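Local coordinates for protein ApaG (PDB 1TZA), which is of unknown function but belongs to the ApaG family, whose all-beta domain is grouped with the immunoglobulin-like E-set folds, at residues 26-31 / 90-95; 32-37 / 81-86; 51-56 / 94-99; 98-103 / 112-117. One frame throughout, in Å; residues are numbered along the deposited sequence.

Interaction 1 of 4, residues 26-31 / 90-95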
loop_
_atom_site.group_PDB
_atom_site.type_symbol
_atom_site.label_atom_id
_atom_site.label_comp_id
_atom_site.label_asym_id
_atom_site.label_seq_id
_atom_site.Cartn_x
_atom_site.Cartn_y
_atom_site.Cartn_z
ATOM N N GLU A 26 -9.789 0.650 14.338
ATOM C CA GLU A 26 -9.193 -0.445 13.591
ATOM C C GLU A 26 -8.971 -0.036 12.144
ATOM O O GLU A 26 -9.855 0.553 11.516
ATOM C CB GLU A 26 -10.100 -1.680 13.639
ATOM C CG GLU A 26 -10.194 -2.331 15.008
ATOM C CD GLU A 26 -11.184 -3.490 15.045
ATOM O OE1 GLU A 26 -11.161 -4.337 14.121
ATOM O OE2 GLU A 26 -11.980 -3.556 16.007
ATOM N N LYS A 27 -7.785 -0.341 11.629
ATOM C CA LYS A 27 -7.431 -0.039 10.246
ATOM C C LYS A 27 -6.574 -1.179 9.715
ATOM O O LYS A 27 -5.647 -1.635 10.383
ATOM C CB LYS A 27 -6.636 1.271 10.150
ATOM C CG LYS A 27 -7.393 2.526 10.547
ATOM C CD LYS A 27 -6.433 3.718 10.621
ATOM C CE LYS A 27 -7.066 4.930 11.302
ATOM N NZ LYS A 27 -8.181 5.529 10.511
ATOM N N TYR A 28 -6.885 -1.637 8.509
ATOM C CA TYR A 28 -6.137 -2.724 7.904
ATOM C C TYR A 28 -5.743 -2.350 6.481
ATOM O O TYR A 28 -6.607 -2.104 5.638
ATOM C CB TYR A 28 -6.979 -4.001 7.917
ATOM C CG TYR A 28 -7.483 -4.355 9.292
ATOM C CD1 TYR A 28 -8.675 -3.821 9.782
ATOM C CD2 TYR A 28 -6.751 -5.199 10.121
ATOM C CE1 TYR A 28 -9.126 -4.119 11.073
ATOM C CE2 TYR A 28 -7.189 -5.502 11.410
ATOM C CZ TYR A 28 -8.376 -4.959 11.877
ATOM O OH TYR A 28 -8.798 -5.247 13.152
ATOM N N LEU A 29 -4.433 -2.297 6.229
ATOM C CA LEU A 29 -3.907 -1.937 4.914
ATOM C C LEU A 29 -3.767 -3.140 3.980
ATOM O O LEU A 29 -3.068 -4.108 4.284
ATOM C CB LEU A 29 -2.546 -1.234 5.044
ATOM C CG LEU A 29 -1.820 -0.959 3.712
ATOM C CD1 LEU A 29 -2.623 0.053 2.880
ATOM C CD2 LEU A 29 -0.417 -0.422 3.969
ATOM N N PHE A 30 -4.435 -3.057 2.837
ATOM C CA PHE A 30 -4.404 -4.111 1.832
ATOM C C PHE A 30 -3.830 -3.581 0.529
ATOM O O PHE A 30 -3.924 -2.396 0.232
ATOM C CB PHE A 30 -5.823 -4.610 1.531
ATOM C CG PHE A 30 -6.409 -5.486 2.602
ATOM C CD1 PHE A 30 -6.106 -6.852 2.646
ATOM C CD2 PHE A 30 -7.296 -4.959 3.546
ATOM C CE1 PHE A 30 -6.684 -7.682 3.616
ATOM C CE2 PHE A 30 -7.877 -5.778 4.518
ATOM C CZ PHE A 30 -7.571 -7.144 4.550
ATOM N N SER A 31 -3.234 -4.467 -0.249
ATOM C CA SER A 31 -2.733 -4.088 -1.552
ATOM C C SER A 31 -3.496 -4.982 -2.514
ATOM O O SER A 31 -3.912 -6.091 -2.146
ATOM C CB SER A 31 -1.235 -4.375 -1.696
ATOM O OG SER A 31 -0.968 -5.770 -1.756
ATOM N N ASP A 90 -11.726 -0.738 7.739
ATOM C CA ASP A 90 -11.915 -0.646 9.182
ATOM C C ASP A 90 -12.246 -2.021 9.766
ATOM O O ASP A 90 -12.444 -2.156 10.972
ATOM C CB ASP A 90 -13.005 0.379 9.553
ATOM C CG ASP A 90 -14.313 0.145 8.821
ATOM O OD1 ASP A 90 -14.567 -0.992 8.363
ATOM O OD2 ASP A 90 -15.099 1.107 8.717
ATOM N N THR A 91 -12.307 -3.034 8.901
ATOM C CA THR A 91 -12.561 -4.428 9.316
ATOM C C THR A 91 -11.561 -5.330 8.584
ATOM O O THR A 91 -11.106 -4.988 7.502
ATOM C CB THR A 91 -14.009 -4.901 8.970
ATOM O OG1 THR A 91 -14.269 -4.684 7.573
ATOM C CG2 THR A 91 -15.040 -4.145 9.809
ATOM N N PRO A 92 -11.196 -6.481 9.176
ATOM C CA PRO A 92 -10.243 -7.402 8.547
ATOM C C PRO A 92 -10.774 -8.130 7.317
ATOM O O PRO A 92 -10.057 -8.911 6.683
ATOM C CB PRO A 92 -9.887 -8.363 9.683
ATOM C CG PRO A 92 -11.141 -8.397 10.498
ATOM C CD PRO A 92 -11.538 -6.937 10.536
ATOM N N PHE A 93 -12.034 -7.881 6.987
ATOM C CA PHE A 93 -12.644 -8.489 5.814
ATOM C C PHE A 93 -13.473 -7.453 5.092
ATOM O O PHE A 93 -14.065 -6.578 5.722
ATOM C CB PHE A 93 -13.559 -9.649 6.184
ATOM C CG PHE A 93 -14.323 -10.198 5.007
ATOM C CD1 PHE A 93 -13.678 -10.975 4.048
ATOM C CD2 PHE A 93 -15.672 -9.899 4.829
ATOM C CE1 PHE A 93 -14.373 -11.449 2.925
ATOM C CE2 PHE A 93 -16.371 -10.362 3.717
ATOM C CZ PHE A 93 -15.720 -11.140 2.761
ATOM N N GLY A 94 -13.522 -7.569 3.770
ATOM C CA GLY A 94 -14.290 -6.639 2.968
ATOM C C GLY A 94 -14.311 -7.090 1.522
ATOM O O GLY A 94 -13.644 -8.063 1.156
ATOM N N ILE A 95 -15.063 -6.368 0.699
ATOM C CA ILE A 95 -15.194 -6.685 -0.719
ATOM C C ILE A 95 -15.034 -5.447 -1.614
ATOM O O ILE A 95 -15.390 -4.327 -1.238
ATOM C CB ILE A 95 -16.581 -7.306 -1.010
ATOM C CG1 ILE A 95 -16.769 -8.573 -0.179
ATOM C CG2 ILE A 95 -16.718 -7.623 -2.479
ATOM C CD1 ILE A 95 -15.755 -9.650 -0.464
#
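The backbones come nearest where Asp90 passes Glu26 and Lys27 (Lys27 CA to Asp90 CA 4.6 Å) and stand further apart at Tyr28 and Pro92, whose CA atoms are 6.3 Å apart; no hydrogen bond crosses. Asp90 CA also comes to 3.3 Å from Glu26 O, a CA-H...O contact. Strand 28-38 belongs to a three-stranded sheet and strand 93-104 to a five-stranded one, and side chains, chiefly Tyr28, bridge them. One face of the Tyr28 ring is covered by Pro92, whose N stands 3.6 Å above the ring plane, toward the rim. Pro92 CB sits 4.3 Å from the centroid of the Tyr28 ring and only 10° off its normal, a CH-pi contact. Phe30 meets the same turn at its ring edge, with CZ 3.7 Å from Pro92 O. The Tyr28 hydroxyl gives its hydrogen to Glu26 OE1 (2.7 Å between OH and OE1), 35° above the carboxylate plane. An alanine in place of Tyr28 would probably leave Glu26 OE1 without this donor, free to turn, and open a gap against Pro92. Thr91 OG1, in the loop before strand 93-104, donates to Phe93 O (2.7 Å) and also bonds Ala56 N, while Asp90 OD2 forms a salt bridge with Lys59. With Tyr28 OH, Thr91 OG1 and Asp90 OD2 all bonded within their own segment or outside both, the join rests on ring packing and dispersion.

Interaction 2 of 4, residues 32-37 / 81-86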
loop_
_atom_site.group_PDB
_atom_site.type_symbol
_atom_site.label_atom_id
_atom_site.label_comp_id
_atom_site.label_asym_id
_atom_site.label_seq_id
_atom_site.Cartn_x
_atom_site.Cartn_y
_atom_site.Cartn_z
ATOM N N TYR A 32 -3.717 -4.483 -3.726
ATOM C CA TYR A 32 -4.365 -5.273 -4.761
ATOM C C TYR A 32 -3.614 -5.039 -6.071
ATOM O O TYR A 32 -3.211 -3.913 -6.383
ATOM C CB TYR A 32 -5.864 -4.936 -4.893
ATOM C CG TYR A 32 -6.206 -3.487 -5.162
ATOM C CD1 TYR A 32 -6.021 -2.925 -6.419
ATOM C CD2 TYR A 32 -6.740 -2.689 -4.155
ATOM C CE1 TYR A 32 -6.365 -1.601 -6.672
ATOM C CE2 TYR A 32 -7.087 -1.378 -4.387
ATOM C CZ TYR A 32 -6.900 -0.834 -5.649
ATOM O OH TYR A 32 -7.252 0.473 -5.882
ATOM N N THR A 33 -3.391 -6.125 -6.802
ATOM C CA THR A 33 -2.688 -6.078 -8.078
ATOM C C THR A 33 -3.671 -6.488 -9.164
ATOM O O THR A 33 -4.098 -7.641 -9.231
ATOM C CB THR A 33 -1.476 -7.030 -8.075
ATOM O OG1 THR A 33 -0.572 -6.647 -7.028
ATOM C CG2 THR A 33 -0.744 -6.972 -9.420
ATOM N N ILE A 34 -4.038 -5.523 -9.998
ATOM C CA ILE A 34 -4.995 -5.738 -11.068
ATOM C C ILE A 34 -4.281 -5.994 -12.389
ATOM O O ILE A 34 -3.275 -5.360 -12.700
ATOM C CB ILE A 34 -5.913 -4.493 -11.256
ATOM C CG1 ILE A 34 -6.401 -3.974 -9.898
ATOM C CG2 ILE A 34 -7.114 -4.846 -12.132
ATOM C CD1 ILE A 34 -7.361 -4.882 -9.168
ATOM N N THR A 35 -4.805 -6.943 -13.153
ATOM C CA THR A 35 -4.262 -7.262 -14.467
ATOM C C THR A 35 -5.426 -7.038 -15.412
ATOM O O THR A 35 -6.493 -7.637 -15.252
ATOM C CB THR A 35 -3.792 -8.722 -14.574
ATOM O OG1 THR A 35 -2.697 -8.938 -13.671
ATOM C CG2 THR A 35 -3.330 -9.029 -16.005
ATOM N N ILE A 36 -5.219 -6.151 -16.375
ATOM C CA ILE A 36 -6.232 -5.802 -17.349
ATOM C C ILE A 36 -5.768 -6.276 -18.721
ATOM O O ILE A 36 -4.878 -5.685 -19.335
ATOM C CB ILE A 36 -6.446 -4.284 -17.328
ATOM C CG1 ILE A 36 -6.867 -3.863 -15.916
ATOM C CG2 ILE A 36 -7.498 -3.884 -18.325
ATOM C CD1 ILE A 36 -6.465 -2.456 -15.539
ATOM N N ILE A 37 -6.373 -7.361 -19.190
ATOM C CA ILE A 37 -6.012 -7.950 -20.474
ATOM C C ILE A 37 -6.906 -7.484 -21.615
ATOM O O ILE A 37 -8.136 -7.568 -21.537
ATOM C CB ILE A 37 -6.085 -9.488 -20.409
ATOM C CG1 ILE A 37 -5.359 -9.991 -19.162
ATOM C CG2 ILE A 37 -5.440 -10.098 -21.649
ATOM C CD1 ILE A 37 -5.528 -11.478 -18.929
ATOM N N TYR A 81 -1.902 -5.417 -18.998
ATOM C CA TYR A 81 -1.342 -4.319 -18.220
ATOM C C TYR A 81 -1.605 -4.565 -16.743
ATOM O O TYR A 81 -2.750 -4.744 -16.328
ATOM C CB TYR A 81 -1.959 -2.978 -18.648
ATOM C CG TYR A 81 -1.644 -1.820 -17.718
ATOM C CD1 TYR A 81 -2.381 -1.621 -16.552
ATOM C CD2 TYR A 81 -0.597 -0.937 -17.993
ATOM C CE1 TYR A 81 -2.090 -0.578 -15.680
ATOM C CE2 TYR A 81 -0.294 0.116 -17.124
ATOM C CZ TYR A 81 -1.049 0.286 -15.967
ATOM O OH TYR A 81 -0.767 1.297 -15.080
ATOM N N GLN A 82 -0.538 -4.557 -15.956
ATOM C CA GLN A 82 -0.633 -4.789 -14.529
ATOM C C GLN A 82 -0.244 -3.564 -13.715
ATOM O O GLN A 82 0.639 -2.794 -14.102
ATOM C CB GLN A 82 0.269 -5.954 -14.128
ATOM C CG GLN A 82 0.399 -6.145 -12.629
ATOM C CD GLN A 82 1.360 -7.258 -12.259
ATOM O OE1 GLN A 82 1.086 -8.437 -12.492
ATOM N NE2 GLN A 82 2.503 -6.886 -11.680
ATOM N N TYR A 83 -0.914 -3.393 -12.581
ATOM C CA TYR A 83 -0.634 -2.286 -11.682
ATOM C C TYR A 83 -1.042 -2.674 -10.267
ATOM O O TYR A 83 -1.865 -3.573 -10.056
ATOM C CB TYR A 83 -1.376 -1.027 -12.129
ATOM C CG TYR A 83 -2.788 -0.898 -11.626
ATOM C CD1 TYR A 83 -3.054 -0.322 -10.379
ATOM C CD2 TYR A 83 -3.866 -1.300 -12.412
ATOM C CE1 TYR A 83 -4.358 -0.138 -9.935
ATOM C CE2 TYR A 83 -5.176 -1.127 -11.975
ATOM C CZ TYR A 83 -5.414 -0.542 -10.739
ATOM O OH TYR A 83 -6.703 -0.343 -10.315
ATOM N N THR A 84 -0.460 -1.989 -9.297
ATOM C CA THR A 84 -0.763 -2.278 -7.918
ATOM C C THR A 84 -1.130 -1.010 -7.168
ATOM O O THR A 84 -0.530 0.043 -7.374
ATOM C CB THR A 84 0.447 -2.946 -7.240
ATOM O OG1 THR A 84 0.604 -4.274 -7.763
ATOM C CG2 THR A 84 0.268 -2.991 -5.714
ATOM N N SER A 85 -2.139 -1.120 -6.314
ATOM C CA SER A 85 -2.577 -0.009 -5.486
ATOM C C SER A 85 -2.996 -0.629 -4.160
ATOM O O SER A 85 -2.589 -1.736 -3.856
ATOM C CB SER A 85 -3.749 0.730 -6.123
ATOM O OG SER A 85 -4.061 1.890 -5.365
ATOM N N GLY A 86 -3.798 0.070 -3.371
ATOM C CA GLY A 86 -4.205 -0.490 -2.099
ATOM C C GLY A 86 -5.355 0.257 -1.456
ATOM O O GLY A 86 -5.848 1.249 -1.992
HETATM O O HOH W 1 -7.326 1.469 -8.456
#
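Tyr32 lays its ring over the backbone of the opposite strand, with Ser85 C beneath the ring centre, 4.0 Å from the plane, and Gly86 N nearer the rim. A chi1 of 56° makes this possible by putting CG in the crowded position between the backbone N and the carbonyl carbon. Tyr83, on the same face of the sheet, meets Tyr32 at an oblique angle, its OH 3.9 Å from Tyr32 CE1 at the edge of that ring. One water joins the two phenols, 2.8 Å from Tyr32 OH and 2.7 Å from Tyr83 OH, and the Tyr83 hydroxyl also bonds Tyr100 OH. Ile34 runs side by side with Tyr83, and its CB reaches Tyr83 CE2 at 3.5 Å. Ile36 presents CD1 to the edge of the Tyr83 ring. On the other face Thr33 OG1 and Thr84 OG1 are hydrogen-bonded at 2.7 Å, and Thr33 CG2 rests against Gln82 CG at 3.5 Å. Six backbone hydrogen bonds hold the register, two at each of the pairs Tyr32-Ser85, Ile34-Tyr83 and Ile36-Tyr81. Ser85 OG is bonded to Glu18 of the second subunit, so this end of the pairing also borders the dimer contact. The short strands run at 157° to each other, an antiparallel pair with one tyrosine- and isoleucine-rich face turned to the core, as in the sheets of an immunoglobulin-like beta-sandwich.

Interaction 3 of 4, residues 51-56 / 94-99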
loop_
_atom_site.group_PDB
_atom_site.type_symbol
_atom_site.label_atom_id
_atom_site.label_comp_id
_atom_site.label_asym_id
_atom_site.label_seq_id
_atom_site.Cartn_x
_atom_site.Cartn_y
_atom_site.Cartn_z
ATOM N N TRP A 51 -14.746 2.540 -8.057
ATOM C CA TRP A 51 -14.731 1.467 -7.080
ATOM C C TRP A 51 -15.866 1.561 -6.072
ATOM O O TRP A 51 -16.404 2.635 -5.814
ATOM C CB TRP A 51 -13.410 1.476 -6.298
ATOM C CG TRP A 51 -12.180 1.067 -7.063
ATOM C CD1 TRP A 51 -11.091 1.848 -7.351
ATOM C CD2 TRP A 51 -11.869 -0.246 -7.540
ATOM N NE1 TRP A 51 -10.120 1.098 -7.969
ATOM C CE2 TRP A 51 -10.570 -0.190 -8.100
ATOM C CE3 TRP A 51 -12.560 -1.465 -7.549
ATOM C CZ2 TRP A 51 -9.948 -1.312 -8.659
ATOM C CZ3 TRP A 51 -11.938 -2.584 -8.107
ATOM C CH2 TRP A 51 -10.646 -2.497 -8.654
ATOM N N ILE A 52 -16.223 0.410 -5.519
ATOM C CA ILE A 52 -17.232 0.309 -4.478
ATOM C C ILE A 52 -16.536 -0.606 -3.484
ATOM O O ILE A 52 -16.257 -1.767 -3.771
ATOM C CB ILE A 52 -18.551 -0.333 -4.972
ATOM C CG1 ILE A 52 -19.325 0.667 -5.836
ATOM C CG2 ILE A 52 -19.411 -0.760 -3.784
ATOM C CD1 ILE A 52 -18.768 0.833 -7.225
ATOM N N ILE A 53 -16.230 -0.058 -2.322
ATOM C CA ILE A 53 -15.529 -0.780 -1.284
ATOM C C ILE A 53 -16.446 -0.974 -0.087
ATOM O O ILE A 53 -17.026 -0.013 0.424
ATOM C CB ILE A 53 -14.265 0.011 -0.878
ATOM C CG1 ILE A 53 -13.451 0.326 -2.147
ATOM C CG2 ILE A 53 -13.442 -0.777 0.128
ATOM C CD1 ILE A 53 -12.316 1.309 -1.935
ATOM N N THR A 54 -16.567 -2.224 0.356
ATOM C CA THR A 54 -17.435 -2.568 1.471
ATOM C C THR A 54 -16.718 -3.313 2.589
ATOM O O THR A 54 -16.019 -4.292 2.330
ATOM C CB THR A 54 -18.598 -3.445 0.972
ATOM O OG1 THR A 54 -19.215 -2.810 -0.157
ATOM C CG2 THR A 54 -19.637 -3.645 2.069
ATOM N N ASP A 55 -16.885 -2.849 3.831
ATOM C CA ASP A 55 -16.259 -3.527 4.963
ATOM C C ASP A 55 -17.188 -4.661 5.404
ATOM O O ASP A 55 -18.283 -4.819 4.860
ATOM C CB ASP A 55 -15.968 -2.559 6.131
ATOM C CG ASP A 55 -17.231 -2.007 6.799
ATOM O OD1 ASP A 55 -18.334 -2.554 6.590
ATOM O OD2 ASP A 55 -17.111 -1.016 7.557
ATOM N N ALA A 56 -16.756 -5.447 6.382
ATOM C CA ALA A 56 -17.542 -6.579 6.857
ATOM C C ALA A 56 -18.977 -6.252 7.266
ATOM O O ALA A 56 -19.827 -7.134 7.260
ATOM C CB ALA A 56 -16.810 -7.266 8.017
ATOM N N GLY A 94 -13.522 -7.569 3.770
ATOM C CA GLY A 94 -14.290 -6.639 2.968
ATOM C C GLY A 94 -14.311 -7.090 1.522
ATOM O O GLY A 94 -13.644 -8.063 1.156
ATOM N N ILE A 95 -15.063 -6.368 0.699
ATOM C CA ILE A 95 -15.194 -6.685 -0.719
ATOM C C ILE A 95 -15.034 -5.447 -1.614
ATOM O O ILE A 95 -15.390 -4.327 -1.238
ATOM C CB ILE A 95 -16.581 -7.306 -1.010
ATOM C CG1 ILE A 95 -16.769 -8.573 -0.179
ATOM C CG2 ILE A 95 -16.718 -7.623 -2.479
ATOM C CD1 ILE A 95 -15.755 -9.650 -0.464
HETATM N N MSE A 96 -14.490 -5.661 -2.804
HETATM C CA MSE A 96 -14.314 -4.582 -3.763
HETATM C C MSE A 96 -14.839 -4.992 -5.142
HETATM O O MSE A 96 -14.756 -6.161 -5.528
HETATM C CB MSE A 96 -12.833 -4.193 -3.881
HETATM C CG MSE A 96 -12.306 -3.282 -2.780
HETATM SE SE MSE A 96 -10.455 -2.764 -3.138
HETATM C CE MSE A 96 -10.730 -1.317 -4.434
ATOM N N TYR A 97 -15.387 -4.031 -5.872
ATOM C CA TYR A 97 -15.887 -4.276 -7.221
ATOM C C TYR A 97 -16.112 -2.925 -7.888
ATOM O O TYR A 97 -16.050 -1.892 -7.225
ATOM C CB TYR A 97 -17.183 -5.118 -7.190
ATOM C CG TYR A 97 -18.426 -4.409 -6.690
ATOM C CD1 TYR A 97 -19.133 -3.536 -7.511
ATOM C CD2 TYR A 97 -18.914 -4.643 -5.405
ATOM C CE1 TYR A 97 -20.299 -2.915 -7.067
ATOM C CE2 TYR A 97 -20.074 -4.029 -4.950
ATOM C CZ TYR A 97 -20.758 -3.168 -5.787
ATOM O OH TYR A 97 -21.900 -2.557 -5.334
ATOM N N GLY A 98 -16.352 -2.926 -9.194
ATOM C CA GLY A 98 -16.571 -1.673 -9.895
ATOM C C GLY A 98 -16.344 -1.775 -11.392
ATOM O O GLY A 98 -16.524 -2.842 -11.986
ATOM N N THR A 99 -15.952 -0.664 -12.008
ATOM C CA THR A 99 -15.711 -0.645 -13.441
ATOM C C THR A 99 -14.622 0.340 -13.827
ATOM O O THR A 99 -14.288 1.248 -13.073
ATOM C CB THR A 99 -16.981 -0.262 -14.219
ATOM O OG1 THR A 99 -17.391 1.048 -13.829
ATOM C CG2 THR A 99 -18.110 -1.241 -13.928
#
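Ile52 and Tyr97 form a hydrogen-bonded antiparallel pair: Ile52 N donates to Tyr97 O at 2.9 Å, and Tyr97 N returns a longer bond to Ile52 O at 3.2 Å. Thr54 and Ile95 repeat the pattern, with Thr54 N to Ile95 O at 2.9 Å and Ile95 N to Thr54 O at 2.8 Å. The residues between and beside these pairs bond neighbouring strands instead: Trp51 to Val63, Ile53 to Ser61, Gly94 to Leu119 and Met96 to Phe117. Both strands, at 171° to each other, are therefore interior to the antiparallel sheet, as expected in a beta-sandwich. Asp55 OD1 accepts from the backbone N of both Asn57 and Lys59. On the core face the CE methyl of Met96, modelled as selenomethionine, stands over the Trp51 indole in a CH-pi contact, 3.7 Å from the centroid of its six-membered ring; SE, 5.2 Å from that centroid, makes the longer Met-aromatic contact. At the edge of that indole, CE3 lies 3.5 Å from Tyr97 O. An alanine at Trp51 would probably open a gap beneath Met96 CE and leave that methyl less firmly held. On the outer face Ile52 CB sits over the Tyr97 ring, 3.8 Å from its centroid.

Interaction 4 of 4, residues 98-103 / 112-117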
loop_
_atom_site.group_PDB
_atom_site.type_symbol
_atom_site.label_atom_id
_atom_site.label_comp_id
_atom_site.label_asym_id
_atom_site.label_seq_id
_atom_site.Cartn_x
_atom_site.Cartn_y
_atom_site.Cartn_z
ATOM N N GLY A 98 -16.352 -2.926 -9.194
ATOM C CA GLY A 98 -16.571 -1.673 -9.895
ATOM C C GLY A 98 -16.344 -1.775 -11.392
ATOM O O GLY A 98 -16.524 -2.842 -11.986
ATOM N N THR A 99 -15.952 -0.664 -12.008
ATOM C CA THR A 99 -15.711 -0.645 -13.441
ATOM C C THR A 99 -14.622 0.340 -13.827
ATOM O O THR A 99 -14.288 1.248 -13.073
ATOM C CB THR A 99 -16.981 -0.262 -14.219
ATOM O OG1 THR A 99 -17.391 1.048 -13.829
ATOM C CG2 THR A 99 -18.110 -1.241 -13.928
ATOM N N TYR A 100 -14.072 0.129 -15.016
ATOM C CA TYR A 100 -13.042 0.983 -15.580
ATOM C C TYR A 100 -13.674 1.605 -16.813
ATOM O O TYR A 100 -14.292 0.899 -17.614
ATOM C CB TYR A 100 -11.823 0.161 -16.013
ATOM C CG TYR A 100 -10.976 -0.361 -14.886
ATOM C CD1 TYR A 100 -10.551 0.480 -13.861
ATOM C CD2 TYR A 100 -10.549 -1.686 -14.870
ATOM C CE1 TYR A 100 -9.714 0.017 -12.844
ATOM C CE2 TYR A 100 -9.710 -2.166 -13.860
ATOM C CZ TYR A 100 -9.293 -1.303 -12.848
ATOM O OH TYR A 100 -8.440 -1.755 -11.858
ATOM N N GLY A 101 -13.544 2.916 -16.967
ATOM C CA GLY A 101 -14.106 3.560 -18.140
ATOM C C GLY A 101 -13.096 3.465 -19.267
ATOM O O GLY A 101 -12.102 4.187 -19.264
HETATM N N MSE A 102 -13.332 2.571 -20.223
HETATM C CA MSE A 102 -12.409 2.393 -21.347
HETATM C C MSE A 102 -12.823 3.165 -22.596
HETATM O O MSE A 102 -13.994 3.488 -22.782
HETATM C CB MSE A 102 -12.314 0.911 -21.743
HETATM C CG MSE A 102 -12.115 -0.082 -20.602
HETATM SE SE MSE A 102 -10.393 0.045 -19.737
HETATM C CE MSE A 102 -9.233 -0.072 -21.299
ATOM N N VAL A 103 -11.846 3.452 -23.450
ATOM C CA VAL A 103 -12.099 4.116 -24.722
ATOM C C VAL A 103 -11.202 3.410 -25.732
ATOM O O VAL A 103 -10.032 3.137 -25.449
ATOM C CB VAL A 103 -11.774 5.638 -24.692
ATOM C CG1 VAL A 103 -10.327 5.869 -24.304
ATOM C CG2 VAL A 103 -12.061 6.251 -26.066
ATOM N N ALA A 112 -15.163 -1.879 -18.587
ATOM C CA ALA A 112 -14.525 -3.151 -18.281
ATOM C C ALA A 112 -14.980 -3.438 -16.853
ATOM O O ALA A 112 -14.669 -2.678 -15.936
ATOM C CB ALA A 112 -13.005 -3.022 -18.340
ATOM N N ILE A 113 -15.735 -4.514 -16.670
ATOM C CA ILE A 113 -16.240 -4.866 -15.354
ATOM C C ILE A 113 -15.168 -5.481 -14.475
ATOM O O ILE A 113 -14.332 -6.254 -14.936
ATOM C CB ILE A 113 -17.413 -5.863 -15.450
ATOM C CG1 ILE A 113 -18.495 -5.295 -16.363
ATOM C CG2 ILE A 113 -17.998 -6.128 -14.060
ATOM C CD1 ILE A 113 -19.583 -6.288 -16.708
ATOM N N ILE A 114 -15.204 -5.115 -13.200
ATOM C CA ILE A 114 -14.274 -5.638 -12.217
ATOM C C ILE A 114 -15.122 -6.440 -11.231
ATOM O O ILE A 114 -15.769 -5.871 -10.354
ATOM C CB ILE A 114 -13.544 -4.501 -11.470
ATOM C CG1 ILE A 114 -12.868 -3.563 -12.477
ATOM C CG2 ILE A 114 -12.502 -5.093 -10.537
ATOM C CD1 ILE A 114 -12.536 -2.189 -11.918
ATOM N N LYS A 115 -15.124 -7.759 -11.394
ATOM C CA LYS A 115 -15.897 -8.649 -10.534
ATOM C C LYS A 115 -15.535 -8.456 -9.075
ATOM O O LYS A 115 -14.411 -8.075 -8.746
ATOM C CB LYS A 115 -15.648 -10.115 -10.914
ATOM C CG LYS A 115 -15.960 -10.447 -12.359
ATOM C CD LYS A 115 -17.427 -10.205 -12.689
ATOM C CE LYS A 115 -17.730 -10.582 -14.142
ATOM N NZ LYS A 115 -19.122 -10.229 -14.559
ATOM N N PRO A 116 -16.492 -8.716 -8.173
ATOM C CA PRO A 116 -16.187 -8.551 -6.753
ATOM C C PRO A 116 -15.104 -9.522 -6.278
ATOM O O PRO A 116 -15.102 -10.699 -6.639
ATOM C CB PRO A 116 -17.543 -8.788 -6.077
ATOM C CG PRO A 116 -18.283 -9.665 -7.057
ATOM C CD PRO A 116 -17.915 -9.045 -8.379
ATOM N N PHE A 117 -14.169 -9.011 -5.487
ATOM C CA PHE A 117 -13.096 -9.819 -4.928
ATOM C C PHE A 117 -12.950 -9.416 -3.459
ATOM O O PHE A 117 -13.263 -8.289 -3.076
ATOM C CB PHE A 117 -11.777 -9.614 -5.707
ATOM C CG PHE A 117 -11.288 -8.189 -5.739
ATOM C CD1 PHE A 117 -10.522 -7.671 -4.691
ATOM C CD2 PHE A 117 -11.579 -7.369 -6.823
ATOM C CE1 PHE A 117 -10.048 -6.345 -4.724
ATOM C CE2 PHE A 117 -11.114 -6.042 -6.869
ATOM C CZ PHE A 117 -10.344 -5.534 -5.813
#
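Ile114 sets its terminal methyl on the Tyr100 ring: CD1 lies 3.4 Å from the ring centroid and 10° off the normal, a centred CH-pi contact. The side chains cross at about a right angle, and chi2 of 160° swings Ile114 CD1 out to reach the ring. Nearer the backbone, Ile114 CB packs on Gly98 O at 3.4 Å. Ala112 fills the next position on this face; its CB is 3.8 Å from Met102 CG and also touches Tyr100 CB. Tyr100 is thus packed by Ile114 on one ring face and by Ala112 at its CB, while its OH bonds Tyr83 OH and Ile34 and Ile36 of the facing sheet pack against it. Two pairs of backbone bonds align the strands. Gly98 N bonds Ile114 O at 3.2 Å, and Ile114 N answers to Gly98 O; Tyr100 N then bonds Ala112 O at 3.0 Å, with Ala112 N returning to Tyr100 O. Thr99 and Ile113 form the non-hydrogen-bonded pair between them, on the opposite face. At Gly98 the backbone takes phi 160°, where any CB would jam against Tyr97 O, which accounts for a glycine here. Short sequence separation, direct antiparallel pairing and a shared apolar face are those of a beta hairpin, here strands 93-104 and 109-120, which contributes part of one wall of the sandwich core.

How the interactions relate
From the N terminus, residues 26-31, leading into strand 28-38, open interaction 1, and interaction 2 opens just beyond. Interaction 2 closes first, on strand 79-89, and so nests inside the longer loop that interaction 1 closes at residues 90-95. Strand 44-55 opens interaction 3 within the loop of interaction 2 but pairs with 94-99 after that loop has closed, so the two cross. Interactions 1 and 3 share Gly94 and Ile95; interactions 3 and 4 share Gly98 and Thr99, where the local hairpin begins. Interaction 2 lies in the three-stranded sheet, 3 and 4 in the five-stranded one, and 1 spans both. Side chains of interaction 2 meet those of interactions 3 and 4 between the sheets.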